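Putative uncharacterized protein PH0355 (Pyrococcus horikoshii, PDB 2Z0T) is of unknown function but carries an ASCH domain of the PUA clan and probably binds RNA. Local coordinates at residues I40-G45 with I103-I108; E70-G75 with K84-F89. All blocks are in the same frame, centred on the assembly; numbering follows the deposited sequence.

Contact 1 of 2, residues I40-G45 with I103-I108; sequences IIFEGG and IEIEPI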
loop_
_atom_site.group_PDB
_atom_site.type_symbol
_atom_site.label_atom_id
_atom_site.label_comp_id
_atom_site.label_asym_id
_atom_site.label_seq_id
_atom_site.Cartn_x
_atom_site.Cartn_y
_atom_site.Cartn_z
ATOM N N ILE A 40 -1.511 11.603 1.500
ATOM C CA ILE A 40 -2.264 10.624 2.271
ATOM C C ILE A 40 -1.967 10.812 3.752
ATOM O O ILE A 40 -0.808 10.877 4.161
ATOM C CB ILE A 40 -1.923 9.170 1.870
ATOM C CG1 ILE A 40 -2.395 8.900 0.438
ATOM C CG2 ILE A 40 -2.608 8.191 2.828
ATOM C CD1 ILE A 40 -2.020 7.523 -0.081
ATOM N N ILE A 41 -3.026 10.935 4.546
ATOM C CA ILE A 41 -2.896 11.089 5.990
ATOM C C ILE A 41 -3.221 9.720 6.575
ATOM O O ILE A 41 -4.360 9.256 6.486
ATOM C CB ILE A 41 -3.903 12.124 6.545
ATOM C CG1 ILE A 41 -3.729 13.463 5.827
ATOM C CG2 ILE A 41 -3.699 12.295 8.048
ATOM C CD1 ILE A 41 -2.354 14.078 5.983
ATOM N N PHE A 42 -2.218 9.072 7.156
ATOM C CA PHE A 42 -2.392 7.738 7.730
ATOM C C PHE A 42 -2.726 7.721 9.218
ATOM O O PHE A 42 -2.183 8.498 10.001
ATOM C CB PHE A 42 -1.121 6.897 7.535
ATOM C CG PHE A 42 -0.930 6.370 6.141
ATOM C CD1 PHE A 42 -1.877 5.533 5.558
ATOM C CD2 PHE A 42 0.233 6.664 5.430
ATOM C CE1 PHE A 42 -1.667 4.993 4.287
ATOM C CE2 PHE A 42 0.452 6.129 4.157
ATOM C CZ PHE A 42 -0.501 5.291 3.589
ATOM N N GLU A 43 -3.626 6.815 9.583
ATOM C CA GLU A 43 -4.034 6.591 10.966
ATOM C C GLU A 43 -4.228 7.843 11.816
ATOM O O GLU A 43 -3.537 8.039 12.819
ATOM C CB GLU A 43 -3.010 5.665 11.630
ATOM C CG GLU A 43 -3.496 4.939 12.873
ATOM C CD GLU A 43 -4.698 4.050 12.611
ATOM O OE1 GLU A 43 -4.852 3.558 11.470
ATOM O OE2 GLU A 43 -5.484 3.828 13.557
ATOM N N GLY A 44 -5.170 8.686 11.410
ATOM C CA GLY A 44 -5.471 9.890 12.166
ATOM C C GLY A 44 -4.348 10.884 12.383
ATOM O O GLY A 44 -4.305 11.550 13.418
ATOM N N GLY A 45 -3.433 10.986 11.424
ATOM C CA GLY A 45 -2.349 11.942 11.552
ATOM C C GLY A 45 -1.020 11.433 12.075
ATOM O O GLY A 45 -0.085 12.215 12.245
ATOM N N ILE A 103 0.795 2.045 -4.241
ATOM C CA ILE A 103 0.928 3.493 -4.114
ATOM C C ILE A 103 2.357 3.824 -3.691
ATOM O O ILE A 103 2.767 3.493 -2.579
ATOM C CB ILE A 103 -0.057 4.043 -3.053
ATOM C CG1 ILE A 103 -1.475 3.545 -3.355
ATOM C CG2 ILE A 103 -0.015 5.561 -3.036
ATOM C CD1 ILE A 103 -2.484 3.900 -2.287
ATOM N N GLU A 104 3.116 4.459 -4.580
ATOM C CA GLU A 104 4.496 4.829 -4.274
ATOM C C GLU A 104 4.418 6.041 -3.359
ATOM O O GLU A 104 3.858 7.068 -3.736
ATOM C CB GLU A 104 5.261 5.184 -5.549
ATOM C CG GLU A 104 6.766 5.324 -5.338
ATOM C CD GLU A 104 7.489 5.779 -6.591
ATOM O OE1 GLU A 104 7.083 5.356 -7.693
ATOM O OE2 GLU A 104 8.469 6.551 -6.476
ATOM N N ILE A 105 4.980 5.917 -2.162
ATOM C CA ILE A 105 4.907 6.994 -1.181
ATOM C C ILE A 105 6.235 7.494 -0.624
ATOM O O ILE A 105 7.240 6.777 -0.614
ATOM C CB ILE A 105 4.017 6.566 -0.000
ATOM C CG1 ILE A 105 4.556 5.265 0.603
ATOM C CG2 ILE A 105 2.583 6.366 -0.480
ATOM C CD1 ILE A 105 3.794 4.777 1.817
ATOM N N GLU A 106 6.206 8.736 -0.146
ATOM C CA GLU A 106 7.370 9.400 0.434
ATOM C C GLU A 106 6.903 10.118 1.700
ATOM O O GLU A 106 6.009 10.960 1.647
ATOM C CB GLU A 106 7.922 10.415 -0.567
ATOM C CG GLU A 106 9.194 11.120 -0.154
ATOM C CD GLU A 106 9.595 12.188 -1.157
ATOM O OE1 GLU A 106 9.004 13.291 -1.130
ATOM O OE2 GLU A 106 10.489 11.919 -1.986
ATOM N N PRO A 107 7.507 9.797 2.853
ATOM C CA PRO A 107 7.136 10.422 4.127
ATOM C C PRO A 107 7.337 11.933 4.130
ATOM O O PRO A 107 8.315 12.438 3.575
ATOM C CB PRO A 107 8.057 9.733 5.136
ATOM C CG PRO A 107 8.379 8.420 4.486
ATOM C CD PRO A 107 8.577 8.806 3.049
ATOM N N ILE A 108 6.405 12.650 4.751
ATOM C CA ILE A 108 6.499 14.104 4.859
ATOM C C ILE A 108 6.797 14.423 6.321
ATOM O O ILE A 108 6.070 13.989 7.213
ATOM C CB ILE A 108 5.180 14.799 4.468
ATOM C CG1 ILE A 108 4.865 14.541 2.997
ATOM C CG2 ILE A 108 5.285 16.296 4.739
ATOM C CD1 ILE A 108 3.543 15.129 2.545
#

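Contact 2 of 2, residues E70-G75 with K84-F89; sequences ENVLPG and KVYRQF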
loop_
_atom_site.group_PDB
_atom_site.type_symbol
_atom_site.label_atom_id
_atom_site.label_comp_id
_atom_site.label_asym_id
_atom_site.label_seq_id
_atom_site.Cartn_x
_atom_site.Cartn_y
_atom_site.Cartn_z
ATOM N N GLU A 70 10.252 -6.693 -0.385
ATOM C CA GLU A 70 10.980 -5.957 0.640
ATOM C C GLU A 70 10.582 -4.481 0.696
ATOM O O GLU A 70 10.658 -3.850 1.753
ATOM C CB GLU A 70 12.488 -6.081 0.407
ATOM C CG GLU A 70 13.334 -5.400 1.471
ATOM C CD GLU A 70 12.880 -5.738 2.883
ATOM O OE1 GLU A 70 12.719 -6.940 3.189
ATOM O OE2 GLU A 70 12.690 -4.799 3.687
ATOM N N ASN A 71 10.152 -3.938 -0.438
ATOM C CA ASN A 71 9.752 -2.537 -0.508
ATOM C C ASN A 71 8.302 -2.321 -0.090
ATOM O O ASN A 71 7.884 -1.188 0.165
ATOM C CB ASN A 71 9.947 -2.008 -1.930
ATOM C CG ASN A 71 11.376 -2.129 -2.400
ATOM O OD1 ASN A 71 12.295 -1.631 -1.752
ATOM N ND2 ASN A 71 11.577 -2.794 -3.533
ATOM N N VAL A 72 7.539 -3.407 -0.014
ATOM C CA VAL A 72 6.130 -3.316 0.349
ATOM C C VAL A 72 5.864 -3.833 1.761
ATOM O O VAL A 72 5.196 -3.173 2.561
ATOM C CB VAL A 72 5.260 -4.107 -0.642
ATOM C CG1 VAL A 72 3.789 -3.810 -0.392
ATOM C CG2 VAL A 72 5.646 -3.746 -2.079
ATOM N N LEU A 73 6.393 -5.014 2.058
ATOM C CA LEU A 73 6.227 -5.640 3.363
ATOM C C LEU A 73 7.598 -6.051 3.893
ATOM O O LEU A 73 7.965 -7.225 3.852
ATOM C CB LEU A 73 5.328 -6.874 3.237
ATOM C CG LEU A 73 3.954 -6.644 2.603
ATOM C CD1 LEU A 73 3.263 -7.976 2.404
ATOM C CD2 LEU A 73 3.116 -5.721 3.486
ATOM N N PRO A 74 8.379 -5.081 4.389
ATOM C CA PRO A 74 9.716 -5.348 4.923
ATOM C C PRO A 74 9.729 -6.496 5.929
ATOM O O PRO A 74 8.915 -6.531 6.849
ATOM C CB PRO A 74 10.100 -4.016 5.560
ATOM C CG PRO A 74 9.413 -3.021 4.677
ATOM C CD PRO A 74 8.052 -3.646 4.493
ATOM N N GLY A 75 10.648 -7.437 5.742
ATOM C CA GLY A 75 10.742 -8.558 6.660
ATOM C C GLY A 75 10.091 -9.839 6.173
ATOM O O GLY A 75 10.520 -10.932 6.547
ATOM N N LYS A 84 -0.616 -13.689 2.241
ATOM C CA LYS A 84 -1.328 -13.997 3.481
ATOM C C LYS A 84 -1.575 -12.728 4.288
ATOM O O LYS A 84 -2.640 -12.555 4.882
ATOM C CB LYS A 84 -0.532 -14.987 4.336
ATOM C CG LYS A 84 -0.820 -16.448 4.040
ATOM C CD LYS A 84 -0.200 -17.346 5.101
ATOM C CE LYS A 84 -0.659 -18.788 4.950
ATOM N NZ LYS A 84 -0.065 -19.662 6.001
ATOM N N VAL A 85 -0.581 -11.846 4.314
ATOM C CA VAL A 85 -0.708 -10.588 5.040
ATOM C C VAL A 85 -1.931 -9.828 4.538
ATOM O O VAL A 85 -2.757 -9.370 5.330
ATOM C CB VAL A 85 0.546 -9.700 4.851
ATOM C CG1 VAL A 85 0.344 -8.354 5.544
ATOM C CG2 VAL A 85 1.772 -10.402 5.415
ATOM N N TYR A 86 -2.049 -9.702 3.219
ATOM C CA TYR A 86 -3.174 -8.990 2.625
ATOM C C TYR A 86 -4.505 -9.705 2.803
ATOM O O TYR A 86 -5.547 -9.060 2.919
ATOM C CB TYR A 86 -2.918 -8.745 1.130
ATOM C CG TYR A 86 -1.885 -7.676 0.872
ATOM C CD1 TYR A 86 -2.104 -6.357 1.272
ATOM C CD2 TYR A 86 -0.677 -7.983 0.249
ATOM C CE1 TYR A 86 -1.146 -5.371 1.060
ATOM C CE2 TYR A 86 0.288 -7.005 0.031
ATOM C CZ TYR A 86 0.048 -5.705 0.440
ATOM O OH TYR A 86 1.007 -4.745 0.238
ATOM N N ARG A 87 -4.476 -11.034 2.837
ATOM C CA ARG A 87 -5.707 -11.798 2.987
ATOM C C ARG A 87 -6.382 -11.531 4.328
ATOM O O ARG A 87 -7.584 -11.740 4.479
ATOM C CB ARG A 87 -5.435 -13.295 2.826
ATOM C CG ARG A 87 -6.698 -14.099 2.542
ATOM C CD ARG A 87 -7.368 -13.599 1.266
ATOM N NE ARG A 87 -6.544 -13.865 0.093
ATOM C CZ ARG A 87 -6.529 -13.115 -1.003
ATOM N NH1 ARG A 87 -7.291 -12.033 -1.086
ATOM N NH2 ARG A 87 -5.751 -13.452 -2.023
ATOM N N GLN A 88 -5.610 -11.063 5.300
ATOM C CA GLN A 88 -6.169 -10.760 6.610
ATOM C C GLN A 88 -7.029 -9.504 6.512
ATOM O O GLN A 88 -7.942 -9.299 7.313
ATOM C CB GLN A 88 -5.045 -10.547 7.627
ATOM C CG GLN A 88 -4.061 -11.704 7.701
ATOM C CD GLN A 88 -4.753 -13.046 7.868
ATOM O OE1 GLN A 88 -5.501 -13.258 8.826
ATOM N NE2 GLN A 88 -4.508 -13.960 6.932
ATOM N N PHE A 89 -6.738 -8.676 5.512
ATOM C CA PHE A 89 -7.468 -7.429 5.295
ATOM C C PHE A 89 -8.474 -7.509 4.153
ATOM O O PHE A 89 -9.578 -6.973 4.248
ATOM C CB PHE A 89 -6.504 -6.288 4.947
ATOM C CG PHE A 89 -5.462 -6.016 5.986
ATOM C CD1 PHE A 89 -5.816 -5.545 7.245
ATOM C CD2 PHE A 89 -4.113 -6.190 5.689
ATOM C CE1 PHE A 89 -4.841 -5.247 8.193
ATOM C CE2 PHE A 89 -3.132 -5.896 6.628
ATOM C CZ PHE A 89 -3.496 -5.422 7.883
#

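Contact 1 of 2, residues I40-G45 with I103-I108
I40 and I103 meet in a buried contact on one side of the mixed sheet of this ASCH domain, a fold of the PUA clan. Strands 39-42 and 100-107 are not neighbours in the sheet; strand 47-57 runs between them and pairs with both, so no hydrogen bond joins these two segments and side chains alone make the contact. I40 sets CG1 beside its backbone N (chi1 -66°) and then stretches straight out, which brings CD1 tip to tip with CG2 of I103, 4.1 Å away. A long, branched apolar side chain suits a buried place between strands that are not adjacent, and V49, V51 and M5 pack around it. Two residues on, F42 points to the same side. Its ring receives CG2 of I40 over the centre of one face, 3.6 Å above the plane, while CD1 of I105 lies oblique to the ring, 4.3 Å from its CE2. The strand then turns back toward 47-57. OE1 of E43 accepts a hydrogen bond from the backbone N of L7, and G45 has angles at which a beta carbon would press on the carbonyl O of G44. A weak bond of 3.1 Å runs from N of G45 to O of F42.

Contact 2 of 2, residues E70-G75 with K84-F89
V72 and L73 pack against Y86 and V85 where the short, weakly bonded helix 69-72 leads into a loop facing helix 79-87, within the helical insertion between two sheet strands of the ASCH domain. The tight part lies around the Y86 ring. With CG beside the backbone N (chi1 -73°), the tyrosine sends its ring out from the helix so that the hydroxyl end reaches the other segment. CG1 of V72 comes in at the ring edge, near its plane, and lies 4.3 Å from CZ of Y86; the two side chains cross at about a right angle. L73 packs beside it: its extended chain (chi2 173°) carries CD1 to within 3.9 Å of CE2 of Y86 and 4.0 Å of CB of V85, meeting the valine tip to tip. A branched leucine thus serves two neighbours at once, and the flat tyrosine, stacked on F60 and touching M63 and L64, ties this packing to helix 60-67. Y11 of helix 9-16 touches both L73 and V85.

Toward solvent the arrangement is looser, and E70 and Q88 bond within their own segments, whereas R87 reaches out to a salt bridge with E95. E70, on the exposed side, makes a weak bond through OE1 to N of G75, whose backbone angles call for a residue without a beta carbon. In the other segment, the side-chain amide of Q88 turns back to the backbone of K84: NE2 donates to O of K84 at 3.1 Å, with that oxygen almost exactly in the amide plane.

In the fold
The two contacts lie on opposite sides of the chain's centre, their centres about 17 Å apart and their nearest atoms about 7 Å apart, without touching. Along the chain the order is 40-45, 70-75, 84-89, 103-108, so contact 2 is made entirely by residues that fall between the two strands of contact 1. The first belongs to the mixed sheet, the second to the helices inserted between strands 47-57 and 100-107. Helix 9-16 touches both, through I15 at contact 1 and Y11 at contact 2. The sheet and the helices between its strands are thereby joined in one compact ASCH domain.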